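Local structure of putative oxidoreductase yhhX (Escherichia coli K-12, 3F4L) at residues G188-V193 with A212-G217; V193-R198 with S339-A344; S28-H33 with Y48-F53; A6-G11 with H33-H38. The protein is probably an NADP-dependent oxidoreductase of the Gfo/Idh/MocA family, perhaps acting as a scyllo-inositol dehydrogenase. One frame throughout, in Å; residues are numbered along the deposited sequence.

Interaction 1 (G188-V193 with A212-G217); sequences GRPDHV and AQLFYG
Tyr216, at the end of strand 209-216, reaches over the loop residues Gly188 to Pro190, which lead into strand 192-198. Its CB carries the ring, with CG anti to the carbonyl carbon (chi1 -59°), which turns the ring toward that loop. Tyr216 CD2 passes 3.7 Å from Pro190 CA, and Tyr216 CE2 comes within 3.3 Å of Pro190 N. Tyr216 CE1 and CZ lie against Pro190 CB, CZ at 3.7 Å. This CB sits over the ring face, 3.9 Å from the Tyr216 centroid and 18° off the normal, a CH-pi contact. At the tip, Tyr216 OH donates to Gly188 O over 2.8 Å, from above the carbonyl plane. Gly188, just past helix 171-187, has backbone angles that would press a CB against the preceding carbonyl O.

Two backbone bonds and one to a side chain join the rest. Asp191 N donates to Phe215 O at 2.7 Å, nearly along the C=O axis, and Phe215 N gives His192 O an almost straight bond (3.0 Å, 174°). Asp191 OD2 receives Gly217 N at 2.9 Å, from above the carboxylate plane.

The contact belongs to the antiparallel hairpin of strands 192-198 and 209-216. Leu214 and Tyr216 touch Ile183 of helix 171-187, Pro190 and Leu214 pack on Ile328 of helix 319-331, and on the other face Phe215 meets Pro338 of the second subunit.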
loop_
_atom_site.group_PDB
_atom_site.type_symbol
_atom_site.label_atom_id
_atom_site.label_comp_id
_atom_site.label_asym_id
_atom_site.label_seq_id
_atom_site.Cartn_x
_atom_site.Cartn_y
_atom_site.Cartn_z
ATOM N N GLY A 188 10.754 4.851 -15.876
ATOM C CA GLY A 188 10.262 4.891 -17.239
ATOM C C GLY A 188 8.800 4.533 -17.433
ATOM O O GLY A 188 7.946 4.877 -16.616
ATOM N N ARG A 189 8.532 3.839 -18.536
ATOM C CA ARG A 189 7.189 3.417 -18.935
ATOM C C ARG A 189 6.834 2.044 -18.351
ATOM O O ARG A 189 7.488 1.042 -18.649
ATOM C CB ARG A 189 7.139 3.346 -20.463
ATOM C CG ARG A 189 5.976 4.042 -21.152
ATOM C CD ARG A 189 6.204 4.050 -22.681
ATOM N NE ARG A 189 5.541 5.168 -23.364
ATOM C CZ ARG A 189 5.641 5.429 -24.670
ATOM N NH1 ARG A 189 6.378 4.653 -25.458
ATOM N NH2 ARG A 189 5.010 6.474 -25.194
ATOM N N PRO A 190 5.783 1.973 -17.525
ATOM C CA PRO A 190 5.386 0.692 -16.925
ATOM C C PRO A 190 4.685 -0.240 -17.909
ATOM O O PRO A 190 4.174 0.205 -18.947
ATOM C CB PRO A 190 4.449 1.121 -15.802
ATOM C CG PRO A 190 3.749 2.289 -16.405
ATOM C CD PRO A 190 4.893 3.060 -17.075
ATOM N N ASP A 191 4.658 -1.522 -17.558
ATOM C CA ASP A 191 4.001 -2.549 -18.360
ATOM C C ASP A 191 2.495 -2.513 -18.104
ATOM O O ASP A 191 1.692 -2.636 -19.033
ATOM C CB ASP A 191 4.505 -3.952 -17.982
ATOM C CG ASP A 191 5.992 -4.124 -18.197
ATOM O OD1 ASP A 191 6.504 -3.630 -19.226
ATOM O OD2 ASP A 191 6.644 -4.764 -17.338
ATOM N N HIS A 192 2.132 -2.370 -16.831
ATOM C CA HIS A 192 0.736 -2.351 -16.412
ATOM C C HIS A 192 0.483 -1.287 -15.347
ATOM O O HIS A 192 1.404 -0.838 -14.660
ATOM C CB HIS A 192 0.346 -3.690 -15.787
ATOM C CG HIS A 192 0.883 -4.885 -16.509
ATOM N ND1 HIS A 192 0.352 -5.340 -17.697
ATOM C CD2 HIS A 192 1.896 -5.731 -16.199
ATOM C CE1 HIS A 192 1.013 -6.417 -18.087
ATOM N NE2 HIS A 192 1.954 -6.674 -17.195
ATOM N N VAL A 193 -0.781 -0.905 -15.210
ATOM C CA VAL A 193 -1.175 0.060 -14.193
ATOM C C VAL A 193 -2.470 -0.389 -13.535
ATOM O O VAL A 193 -3.427 -0.743 -14.219
ATOM C CB VAL A 193 -1.401 1.472 -14.772
ATOM C CG1 VAL A 193 -1.845 2.413 -13.655
ATOM C CG2 VAL A 193 -0.120 1.998 -15.412
ATOM N N ALA A 212 -2.270 4.533 -7.501
ATOM C CA ALA A 212 -1.908 4.012 -8.803
ATOM C C ALA A 212 -0.713 3.108 -8.580
ATOM O O ALA A 212 0.214 3.458 -7.853
ATOM C CB ALA A 212 -1.548 5.145 -9.754
ATOM N N GLN A 213 -0.755 1.933 -9.191
ATOM C CA GLN A 213 0.325 0.968 -9.068
ATOM C C GLN A 213 0.917 0.752 -10.444
ATOM O O GLN A 213 0.235 0.286 -11.359
ATOM C CB GLN A 213 -0.205 -0.346 -8.503
ATOM C CG GLN A 213 -0.851 -0.175 -7.134
ATOM C CD GLN A 213 -1.189 -1.489 -6.457
ATOM O OE1 GLN A 213 -1.588 -1.505 -5.292
ATOM N NE2 GLN A 213 -1.035 -2.595 -7.178
ATOM N N LEU A 214 2.184 1.119 -10.593
ATOM C CA LEU A 214 2.874 0.979 -11.865
ATOM C C LEU A 214 3.803 -0.219 -11.802
ATOM O O LEU A 214 4.667 -0.297 -10.928
ATOM C CB LEU A 214 3.672 2.248 -12.176
ATOM C CG LEU A 214 2.869 3.511 -12.525
ATOM C CD1 LEU A 214 1.986 3.922 -11.355
ATOM C CD2 LEU A 214 3.834 4.641 -12.880
ATOM N N PHE A 215 3.632 -1.154 -12.732
ATOM C CA PHE A 215 4.463 -2.346 -12.740
ATOM C C PHE A 215 5.565 -2.311 -13.787
ATOM O O PHE A 215 5.321 -2.005 -14.946
ATOM C CB PHE A 215 3.593 -3.587 -12.959
ATOM C CG PHE A 215 2.513 -3.757 -11.934
ATOM C CD1 PHE A 215 1.423 -2.896 -11.911
ATOM C CD2 PHE A 215 2.580 -4.779 -10.992
ATOM C CE1 PHE A 215 0.411 -3.044 -10.975
ATOM C CE2 PHE A 215 1.575 -4.938 -10.046
ATOM C CZ PHE A 215 0.482 -4.068 -10.036
ATOM N N TYR A 216 6.787 -2.611 -13.360
ATOM C CA TYR A 216 7.931 -2.668 -14.267
ATOM C C TYR A 216 8.535 -4.043 -14.032
ATOM O O TYR A 216 9.379 -4.226 -13.155
ATOM C CB TYR A 216 8.959 -1.578 -13.943
ATOM C CG TYR A 216 8.427 -0.164 -14.025
ATOM C CD1 TYR A 216 7.764 0.424 -12.939
ATOM C CD2 TYR A 216 8.610 0.603 -15.176
ATOM C CE1 TYR A 216 7.304 1.742 -13.000
ATOM C CE2 TYR A 216 8.158 1.924 -15.243
ATOM C CZ TYR A 216 7.507 2.486 -14.148
ATOM O OH TYR A 216 7.084 3.805 -14.201
ATOM N N GLY A 217 8.079 -5.015 -14.811
ATOM C CA GLY A 217 8.561 -6.367 -14.632
ATOM C C GLY A 217 8.100 -6.814 -13.262
ATOM O O GLY A 217 6.911 -6.741 -12.955
#

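Interaction 2 (V193-R198 with S339-A344); sequences VAYDIR and STVTLA
An antiparallel strand pair closes one edge of the large mixed sheet of the C-terminal alpha/beta domain: strand 339-342, outermost within the chain, runs beside strand 192-198 at 151° between the short segment axes. Val193 and Val341 form a hydrogen-bonded pair, with Val193 N to Val341 O and Val341 N to Val193 O both 2.8 Å. Tyr195 and Ser339 form the second such pair. Its two bonds differ: Tyr195 N points nearly along the axis of the Ser339 carbonyl (N to O 2.7 Å, 176° at the hydrogen), whereas Ser339 N meets a lone pair of Tyr195 O at 3.1 Å. Between them, Ala194 and Thr340 are a non-hydrogen-bonded pair on the opposite face, where Thr340 OG1 is hydrogen-bonded to Thr340 OG1 of the second subunit.

Tyr195 and Val341 pack on Arg331 of helix 319-331, Leu343 on Glu327 and Ile328, and Tyr195 OH is hydrogen-bonded to Ile328 O. Val193 CG1 lies over one face of the Tyr195 ring. Leu343, beyond the strand, brings its CD1 to 3.5 Å from Val193 CG2. Val341 approaches the tyrosine at the ring edge, its CG2 3.6 Å from Tyr195 CE1.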
loop_
_atom_site.group_PDB
_atom_site.type_symbol
_atom_site.label_atom_id
_atom_site.label_comp_id
_atom_site.label_asym_id
_atom_site.label_seq_id
_atom_site.Cartn_x
_atom_site.Cartn_y
_atom_site.Cartn_z
ATOM N N VAL A 193 -0.781 -0.905 -15.210
ATOM C CA VAL A 193 -1.175 0.060 -14.193
ATOM C C VAL A 193 -2.470 -0.389 -13.535
ATOM O O VAL A 193 -3.427 -0.743 -14.219
ATOM C CB VAL A 193 -1.401 1.472 -14.772
ATOM C CG1 VAL A 193 -1.845 2.413 -13.655
ATOM C CG2 VAL A 193 -0.120 1.998 -15.412
ATOM N N ALA A 194 -2.490 -0.403 -12.206
ATOM C CA ALA A 194 -3.692 -0.761 -11.454
ATOM C C ALA A 194 -4.205 0.544 -10.838
ATOM O O ALA A 194 -3.439 1.266 -10.189
ATOM C CB ALA A 194 -3.362 -1.764 -10.337
ATOM N N TYR A 195 -5.489 0.834 -11.027
ATOM C CA TYR A 195 -6.101 2.053 -10.511
ATOM C C TYR A 195 -7.155 1.835 -9.419
ATOM O O TYR A 195 -7.935 0.882 -9.465
ATOM C CB TYR A 195 -6.798 2.843 -11.632
ATOM C CG TYR A 195 -5.990 3.175 -12.869
ATOM C CD1 TYR A 195 -6.008 2.340 -13.985
ATOM C CD2 TYR A 195 -5.261 4.365 -12.949
ATOM C CE1 TYR A 195 -5.331 2.684 -15.151
ATOM C CE2 TYR A 195 -4.578 4.717 -14.108
ATOM C CZ TYR A 195 -4.618 3.875 -15.206
ATOM O OH TYR A 195 -3.943 4.224 -16.359
ATOM N N ASP A 196 -7.166 2.755 -8.459
ATOM C CA ASP A 196 -8.130 2.810 -7.362
ATOM C C ASP A 196 -8.350 4.313 -7.195
ATOM O O ASP A 196 -7.499 5.010 -6.641
ATOM C CB ASP A 196 -7.559 2.235 -6.059
ATOM C CG ASP A 196 -8.355 2.670 -4.831
ATOM O OD1 ASP A 196 -9.604 2.742 -4.924
ATOM O OD2 ASP A 196 -7.742 2.935 -3.768
ATOM N N ILE A 197 -9.479 4.807 -7.688
ATOM C CA ILE A 197 -9.793 6.229 -7.627
ATOM C C ILE A 197 -11.169 6.426 -6.982
ATOM O O ILE A 197 -12.188 6.008 -7.536
ATOM C CB ILE A 197 -9.805 6.835 -9.050
ATOM C CG1 ILE A 197 -8.478 6.529 -9.759
ATOM C CG2 ILE A 197 -10.031 8.350 -8.976
ATOM C CD1 ILE A 197 -8.458 6.899 -11.244
ATOM N N ARG A 198 -11.191 7.076 -5.820
ATOM C CA ARG A 198 -12.442 7.285 -5.103
ATOM C C ARG A 198 -12.685 8.714 -4.605
ATOM O O ARG A 198 -11.752 9.496 -4.410
ATOM C CB ARG A 198 -12.515 6.321 -3.912
ATOM C CG ARG A 198 -11.774 5.023 -4.145
ATOM C CD ARG A 198 -12.311 3.861 -3.311
ATOM N NE ARG A 198 -12.121 3.981 -1.865
ATOM C CZ ARG A 198 -10.943 4.037 -1.248
ATOM N NH1 ARG A 198 -9.814 4.000 -1.941
ATOM N NH2 ARG A 198 -10.894 4.093 0.078
ATOM N N SER A 339 -9.582 -0.762 -11.475
ATOM C CA SER A 339 -9.308 -1.389 -12.763
ATOM C C SER A 339 -7.811 -1.539 -13.013
ATOM O O SER A 339 -6.986 -0.943 -12.323
ATOM C CB SER A 339 -9.928 -0.572 -13.900
ATOM O OG SER A 339 -9.203 0.627 -14.140
ATOM N N THR A 340 -7.464 -2.344 -14.007
ATOM C CA THR A 340 -6.071 -2.542 -14.366
ATOM C C THR A 340 -5.972 -2.433 -15.883
ATOM O O THR A 340 -6.928 -2.745 -16.600
ATOM C CB THR A 340 -5.560 -3.925 -13.917
ATOM O OG1 THR A 340 -5.771 -4.083 -12.509
ATOM C CG2 THR A 340 -4.074 -4.062 -14.209
ATOM N N VAL A 341 -4.827 -1.968 -16.367
ATOM C CA VAL A 341 -4.607 -1.825 -17.799
ATOM C C VAL A 341 -3.156 -2.141 -18.138
ATOM O O VAL A 341 -2.265 -2.044 -17.289
ATOM C CB VAL A 341 -4.894 -0.385 -18.283
ATOM C CG1 VAL A 341 -6.302 0.046 -17.867
ATOM C CG2 VAL A 341 -3.855 0.566 -17.713
ATOM N N THR A 342 -2.932 -2.529 -19.385
ATOM C CA THR A 342 -1.594 -2.816 -19.868
ATOM C C THR A 342 -1.264 -1.699 -20.849
ATOM O O THR A 342 -2.097 -1.325 -21.678
ATOM C CB THR A 342 -1.535 -4.173 -20.595
ATOM O OG1 THR A 342 -2.473 -4.176 -21.675
ATOM C CG2 THR A 342 -1.881 -5.298 -19.639
ATOM N N LEU A 343 -0.064 -1.143 -20.734
ATOM C CA LEU A 343 0.357 -0.065 -21.620
ATOM C C LEU A 343 1.096 -0.589 -22.844
ATOM O O LEU A 343 2.050 -1.360 -22.722
ATOM C CB LEU A 343 1.279 0.911 -20.881
ATOM C CG LEU A 343 0.677 1.995 -19.994
ATOM C CD1 LEU A 343 -0.123 1.365 -18.892
ATOM C CD2 LEU A 343 1.802 2.858 -19.425
ATOM N N ALA A 344 0.656 -0.169 -24.025
ATOM C CA ALA A 344 1.320 -0.585 -25.255
ATOM C C ALA A 344 2.620 0.210 -25.275
ATOM O O ALA A 344 3.629 -0.209 -25.849
ATOM C CB ALA A 344 0.462 -0.230 -26.458
#

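Interaction 3 (S28-H33 with Y48-F53); sequences SWHVAH and YSHIHF
Within the parallel sheet of the Rossmann fold, strand 52-54 is the edge strand beside strand 29-35, and this contact covers the place where the two begin to pair. Within these segments the pairing amounts to one parallel bridge, His33 with His52, whose CA atoms are 4.9 Å apart; His33 CA also makes a CA-H...O contact with His52 O. Before it, the Tyr48 to Ile51 type I turn, closed by Ile51 N to Tyr48 O, brings the second segment alongside.

The buried part is aliphatic. Val31 and Ile51 cross obliquely, with Val31 CG1 3.9 Å from Ile51 CD1 and nearly as close to its CG2. Val31 continues onto Val22 of helix 12-22, and Ile51 onto Ile34. Val31 O is buried here without a polar partner in the model.

The loose end lies at His30 and His50. Their rings are oblique, the centroids 6.0 Å apart, and a water links the segments there: it accepts from Val31 N at 3.1 Å and lies 2.8 Å from His50 NE2. At the bridge, by contrast, the exposed His52 packs closely. Its ring meets that of His33 rim to rim with planes at 77°, while His33 NE2 is hydrogen-bonded to Asp63. His33 ND1 lies 3.2 Å from His52 CD2, each atom at the edge of the other ring.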
loop_
_atom_site.group_PDB
_atom_site.type_symbol
_atom_site.label_atom_id
_atom_site.label_comp_id
_atom_site.label_asym_id
_atom_site.label_seq_id
_atom_site.Cartn_x
_atom_site.Cartn_y
_atom_site.Cartn_z
ATOM N N SER A 28 21.684 34.605 -14.649
ATOM C CA SER A 28 21.326 33.596 -15.647
ATOM C C SER A 28 20.072 33.970 -16.434
ATOM O O SER A 28 19.992 33.739 -17.645
ATOM C CB SER A 28 21.076 32.248 -14.963
ATOM O OG SER A 28 22.162 31.889 -14.133
ATOM N N TRP A 29 19.093 34.544 -15.739
ATOM C CA TRP A 29 17.837 34.923 -16.367
ATOM C C TRP A 29 17.365 36.329 -16.026
ATOM O O TRP A 29 17.664 36.856 -14.956
ATOM C CB TRP A 29 16.727 33.963 -15.950
ATOM C CG TRP A 29 16.968 32.544 -16.293
ATOM C CD1 TRP A 29 17.752 31.652 -15.619
ATOM C CD2 TRP A 29 16.404 31.839 -17.395
ATOM N NE1 TRP A 29 17.706 30.422 -16.238
ATOM C CE2 TRP A 29 16.885 30.511 -17.332
ATOM C CE3 TRP A 29 15.536 32.199 -18.436
ATOM C CZ2 TRP A 29 16.525 29.538 -18.272
ATOM C CZ3 TRP A 29 15.180 31.233 -19.372
ATOM C CH2 TRP A 29 15.675 29.917 -19.281
ATOM N N HIS A 30 16.600 36.908 -16.946
ATOM C CA HIS A 30 16.016 38.232 -16.777
ATOM C C HIS A 30 14.562 38.160 -17.232
ATOM O O HIS A 30 14.283 37.789 -18.376
ATOM C CB HIS A 30 16.747 39.284 -17.618
ATOM C CG HIS A 30 16.070 40.619 -17.600
ATOM N ND1 HIS A 30 15.277 41.065 -18.633
ATOM C CD2 HIS A 30 15.997 41.563 -16.633
ATOM C CE1 HIS A 30 14.739 42.226 -18.304
ATOM N NE2 HIS A 30 15.159 42.549 -17.094
ATOM N N VAL A 31 13.638 38.490 -16.334
ATOM C CA VAL A 31 12.215 38.456 -16.670
ATOM C C VAL A 31 11.870 39.748 -17.388
ATOM O O VAL A 31 11.734 40.800 -16.765
ATOM C CB VAL A 31 11.343 38.308 -15.395
ATOM C CG1 VAL A 31 9.853 38.286 -15.769
ATOM C CG2 VAL A 31 11.724 37.019 -14.668
ATOM N N ALA A 32 11.726 39.661 -18.703
ATOM C CA ALA A 32 11.446 40.839 -19.515
ATOM C C ALA A 32 9.989 41.270 -19.530
ATOM O O ALA A 32 9.697 42.463 -19.523
ATOM C CB ALA A 32 11.928 40.607 -20.940
ATOM N N HIS A 33 9.079 40.301 -19.552
ATOM C CA HIS A 33 7.656 40.605 -19.590
ATOM C C HIS A 33 6.838 39.622 -18.779
ATOM O O HIS A 33 7.211 38.468 -18.598
ATOM C CB HIS A 33 7.103 40.506 -21.010
ATOM C CG HIS A 33 7.887 41.259 -22.034
ATOM N ND1 HIS A 33 7.727 42.609 -22.252
ATOM C CD2 HIS A 33 8.822 40.841 -22.920
ATOM C CE1 HIS A 33 8.528 42.992 -23.231
ATOM N NE2 HIS A 33 9.202 41.937 -23.653
ATOM N N TYR A 48 9.412 43.445 -8.162
ATOM C CA TYR A 48 9.004 43.290 -9.560
ATOM C C TYR A 48 9.192 44.586 -10.363
ATOM O O TYR A 48 8.791 44.667 -11.525
ATOM C CB TYR A 48 7.525 42.880 -9.648
ATOM C CG TYR A 48 7.124 41.657 -8.843
ATOM C CD1 TYR A 48 7.850 40.470 -8.921
ATOM C CD2 TYR A 48 5.990 41.680 -8.026
ATOM C CE1 TYR A 48 7.461 39.340 -8.215
ATOM C CE2 TYR A 48 5.589 40.544 -7.304
ATOM C CZ TYR A 48 6.332 39.382 -7.411
ATOM O OH TYR A 48 5.957 38.260 -6.721
ATOM N N SER A 49 9.805 45.592 -9.743
ATOM C CA SER A 49 10.002 46.896 -10.386
ATOM C C SER A 49 10.675 46.893 -11.759
ATOM O O SER A 49 10.421 47.781 -12.567
ATOM C CB SER A 49 10.779 47.835 -9.456
ATOM O OG SER A 49 12.085 47.345 -9.198
ATOM N N HIS A 50 11.517 45.899 -12.026
ATOM C CA HIS A 50 12.233 45.811 -13.302
ATOM C C HIS A 50 11.445 45.078 -14.388
ATOM O O HIS A 50 11.897 44.976 -15.528
ATOM C CB HIS A 50 13.551 45.069 -13.098
ATOM C CG HIS A 50 13.370 43.649 -12.651
ATOM N ND1 HIS A 50 12.794 43.318 -11.444
ATOM C CD2 HIS A 50 13.660 42.476 -13.264
ATOM C CE1 HIS A 50 12.734 42.002 -11.333
ATOM N NE2 HIS A 50 13.252 41.468 -12.424
ATOM N N ILE A 51 10.276 44.561 -14.031
ATOM C CA ILE A 51 9.464 43.814 -14.975
ATOM C C ILE A 51 8.406 44.653 -15.674
ATOM O O ILE A 51 7.748 45.491 -15.056
ATOM C CB ILE A 51 8.740 42.616 -14.278
ATOM C CG1 ILE A 51 9.751 41.739 -13.532
ATOM C CG2 ILE A 51 8.005 41.773 -15.330
ATOM C CD1 ILE A 51 9.119 40.598 -12.717
ATOM N N HIS A 52 8.245 44.417 -16.970
ATOM C CA HIS A 52 7.231 45.100 -17.766
ATOM C C HIS A 52 5.973 44.235 -17.780
ATOM O O HIS A 52 5.976 43.148 -18.366
ATOM C CB HIS A 52 7.724 45.301 -19.203
ATOM C CG HIS A 52 6.666 45.779 -20.154
ATOM N ND1 HIS A 52 6.013 46.987 -20.006
ATOM C CD2 HIS A 52 6.142 45.209 -21.266
ATOM C CE1 HIS A 52 5.138 47.139 -20.983
ATOM N NE2 HIS A 52 5.194 46.073 -21.762
ATOM N N PHE A 53 4.913 44.698 -17.120
ATOM C CA PHE A 53 3.651 43.967 -17.095
ATOM C C PHE A 53 2.804 44.455 -18.262
ATOM O O PHE A 53 2.747 45.644 -18.532
ATOM C CB PHE A 53 2.905 44.204 -15.776
ATOM C CG PHE A 53 3.553 43.549 -14.592
ATOM C CD1 PHE A 53 4.543 44.204 -13.866
ATOM C CD2 PHE A 53 3.200 42.259 -14.223
ATOM C CE1 PHE A 53 5.169 43.569 -12.787
ATOM C CE2 PHE A 53 3.819 41.619 -13.150
ATOM C CZ PHE A 53 4.807 42.275 -12.432
HETATM O O HOH W 1 14.676 39.347 -13.575
#

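Interaction 4 (A6-G11 with H33-H38); sequences AFIGFG and HIFRRH
Backbone hydrogen bonds give strands 3-8 and 29-35 their parallel register, with segment axes only 4° from parallel and 4.6 Å apart at closest approach. Both backbone polar atoms of Phe7 are bonded to strand 29-35: Phe7 N donates to His33 O at 3.0 Å, and Phe7 O accepts Phe35 N at 2.8 Å, nearly along the C=O axis. The third bond, Gly9 N to Phe35 O at 2.9 Å, carries the pairing past the end of strand 3-8, with the donor above the carbonyl plane.

Apolar packing divides between the two faces. Ile8 and Phe35 share one, where Ile8 CG2 touches Phe35 CD2 at 3.7 Å; both touch Tyr81 of helix 78-87. On the other, Phe7 and Ile34 lie side by side. Phe10, its CG anti to the backbone N (chi1 -170°), crosses Ile34 obliquely and sets its CB 3.8 Å from Ile34 CG2.

Charge stays at the margin: the bent Arg36 chain passes Phe10 CB with its aliphatic part, while its guanidinium forms a salt bridge with Glu43.

Gly9, whose backbone angles would push a CB into the carbonyl O of Ile8, and Gly11, at the N-cap of helix 12-22, belong to the glycine-rich turn of the first beta-alpha-beta unit, the place where Rossmann folds typically bind the dinucleotide.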
loop_
_atom_site.group_PDB
_atom_site.type_symbol
_atom_site.label_atom_id
_atom_site.label_comp_id
_atom_site.label_asym_id
_atom_site.label_seq_id
_atom_site.Cartn_x
_atom_site.Cartn_y
_atom_site.Cartn_z
ATOM N N ALA A 6 9.654 35.298 -20.272
ATOM C CA ALA A 6 8.403 36.002 -20.058
ATOM C C ALA A 6 7.342 35.046 -19.534
ATOM O O ALA A 6 7.335 33.867 -19.866
ATOM C CB ALA A 6 7.937 36.650 -21.355
ATOM N N PHE A 7 6.442 35.557 -18.707
ATOM C CA PHE A 7 5.392 34.715 -18.171
ATOM C C PHE A 7 4.027 35.055 -18.713
ATOM O O PHE A 7 3.681 36.227 -18.868
ATOM C CB PHE A 7 5.331 34.820 -16.644
ATOM C CG PHE A 7 6.492 34.204 -15.955
ATOM C CD1 PHE A 7 7.707 34.876 -15.874
ATOM C CD2 PHE A 7 6.388 32.927 -15.411
ATOM C CE1 PHE A 7 8.807 34.276 -15.258
ATOM C CE2 PHE A 7 7.473 32.318 -14.795
ATOM C CZ PHE A 7 8.684 32.990 -14.717
ATOM N N ILE A 8 3.261 34.015 -19.023
ATOM C CA ILE A 8 1.891 34.193 -19.466
ATOM C C ILE A 8 1.110 33.791 -18.224
ATOM O O ILE A 8 1.009 32.601 -17.897
ATOM C CB ILE A 8 1.499 33.236 -20.603
ATOM C CG1 ILE A 8 2.464 33.380 -21.783
ATOM C CG2 ILE A 8 0.072 33.528 -21.039
ATOM C CD1 ILE A 8 2.551 34.758 -22.332
ATOM N N GLY A 9 0.582 34.785 -17.524
ATOM C CA GLY A 9 -0.169 34.525 -16.316
ATOM C C GLY A 9 0.583 35.065 -15.117
ATOM O O GLY A 9 1.802 34.905 -15.003
ATOM N N PHE A 10 -0.134 35.720 -14.214
ATOM C CA PHE A 10 0.506 36.266 -13.029
ATOM C C PHE A 10 -0.315 35.937 -11.789
ATOM O O PHE A 10 -0.716 36.826 -11.048
ATOM C CB PHE A 10 0.674 37.783 -13.167
ATOM C CG PHE A 10 1.536 38.396 -12.098
ATOM C CD1 PHE A 10 2.787 37.867 -11.813
ATOM C CD2 PHE A 10 1.111 39.522 -11.399
ATOM C CE1 PHE A 10 3.610 38.450 -10.849
ATOM C CE2 PHE A 10 1.926 40.113 -10.434
ATOM C CZ PHE A 10 3.181 39.571 -10.162
ATOM N N GLY A 11 -0.578 34.654 -11.584
ATOM C CA GLY A 11 -1.348 34.236 -10.428
ATOM C C GLY A 11 -0.433 33.771 -9.310
ATOM O O GLY A 11 0.753 34.123 -9.269
ATOM N N HIS A 33 9.079 40.301 -19.552
ATOM C CA HIS A 33 7.656 40.605 -19.590
ATOM C C HIS A 33 6.838 39.622 -18.779
ATOM O O HIS A 33 7.211 38.468 -18.598
ATOM C CB HIS A 33 7.103 40.506 -21.010
ATOM C CG HIS A 33 7.887 41.259 -22.034
ATOM N ND1 HIS A 33 7.727 42.609 -22.252
ATOM C CD2 HIS A 33 8.822 40.841 -22.920
ATOM C CE1 HIS A 33 8.528 42.992 -23.231
ATOM N NE2 HIS A 33 9.202 41.937 -23.653
ATOM N N ILE A 34 5.696 40.103 -18.323
ATOM C CA ILE A 34 4.743 39.267 -17.631
ATOM C C ILE A 34 3.394 39.716 -18.151
ATOM O O ILE A 34 2.967 40.843 -17.915
ATOM C CB ILE A 34 4.804 39.409 -16.107
ATOM C CG1 ILE A 34 6.060 38.701 -15.575
ATOM C CG2 ILE A 34 3.547 38.771 -15.481
ATOM C CD1 ILE A 34 6.129 38.639 -14.055
ATOM N N PHE A 35 2.760 38.832 -18.915
ATOM C CA PHE A 35 1.449 39.081 -19.482
ATOM C C PHE A 35 0.383 38.636 -18.494
ATOM O O PHE A 35 0.581 37.679 -17.747
ATOM C CB PHE A 35 1.276 38.288 -20.780
ATOM C CG PHE A 35 -0.158 38.165 -21.235
ATOM C CD1 PHE A 35 -0.747 39.158 -22.011
ATOM C CD2 PHE A 35 -0.927 37.063 -20.864
ATOM C CE1 PHE A 35 -2.084 39.052 -22.407
ATOM C CE2 PHE A 35 -2.263 36.949 -21.254
ATOM C CZ PHE A 35 -2.841 37.945 -22.026
ATOM N N ARG A 36 -0.733 39.352 -18.488
ATOM C CA ARG A 36 -1.883 39.022 -17.655
ATOM C C ARG A 36 -3.084 39.720 -18.266
ATOM O O ARG A 36 -2.969 40.838 -18.769
ATOM C CB ARG A 36 -1.692 39.455 -16.191
ATOM C CG ARG A 36 -0.718 40.596 -15.956
ATOM C CD ARG A 36 -1.409 41.894 -15.627
ATOM N NE ARG A 36 -1.488 42.788 -16.774
ATOM C CZ ARG A 36 -1.173 44.079 -16.735
ATOM N NH1 ARG A 36 -0.752 44.633 -15.608
ATOM N NH2 ARG A 36 -1.277 44.819 -17.826
ATOM N N ARG A 37 -4.227 39.050 -18.244
ATOM C CA ARG A 37 -5.447 39.613 -18.816
ATOM C C ARG A 37 -5.857 40.887 -18.078
ATOM O O ARG A 37 -6.264 41.873 -18.695
ATOM C CB ARG A 37 -6.579 38.587 -18.741
ATOM C CG ARG A 37 -6.102 37.141 -18.754
ATOM C CD ARG A 37 -7.047 36.270 -19.550
ATOM N NE ARG A 37 -7.157 36.755 -20.921
ATOM C CZ ARG A 37 -7.881 36.173 -21.871
ATOM N NH1 ARG A 37 -8.567 35.068 -21.601
ATOM N NH2 ARG A 37 -7.917 36.697 -23.091
ATOM N N HIS A 38 -5.749 40.863 -16.755
ATOM C CA HIS A 38 -6.109 42.025 -15.943
ATOM C C HIS A 38 -4.989 42.352 -14.965
ATOM O O HIS A 38 -4.326 41.458 -14.453
ATOM C CB HIS A 38 -7.392 41.759 -15.163
ATOM C CG HIS A 38 -8.549 41.374 -16.027
ATOM N ND1 HIS A 38 -9.250 40.200 -15.849
ATOM C CD2 HIS A 38 -9.119 41.998 -17.083
ATOM C CE1 HIS A 38 -10.204 40.119 -16.759
ATOM N NE2 HIS A 38 -10.146 41.197 -17.522
#

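The four contacts form two pairs on opposite sides of the chain's centre. Interactions 1 and 2 share Val193 and place three antiparallel strands (339-342, 192-198, 209-216) side by side in one sheet; both are partly buried and reach the second subunit. Interaction 2 is mainly regular backbone bonding, while interaction 1 adds a tyrosine hydroxyl bond, a CH-pi contact and an aspartate bond in the loop before the strand. Interactions 3 and 4 share His33 in the parallel Rossmann sheet, where neither touches another chain. Interaction 4 is the most buried, joining inner strands through backbone bonds and apolar side chains, whereas interaction 3, at the sheet edge, combines a small aliphatic core with histidines and a water-mediated link.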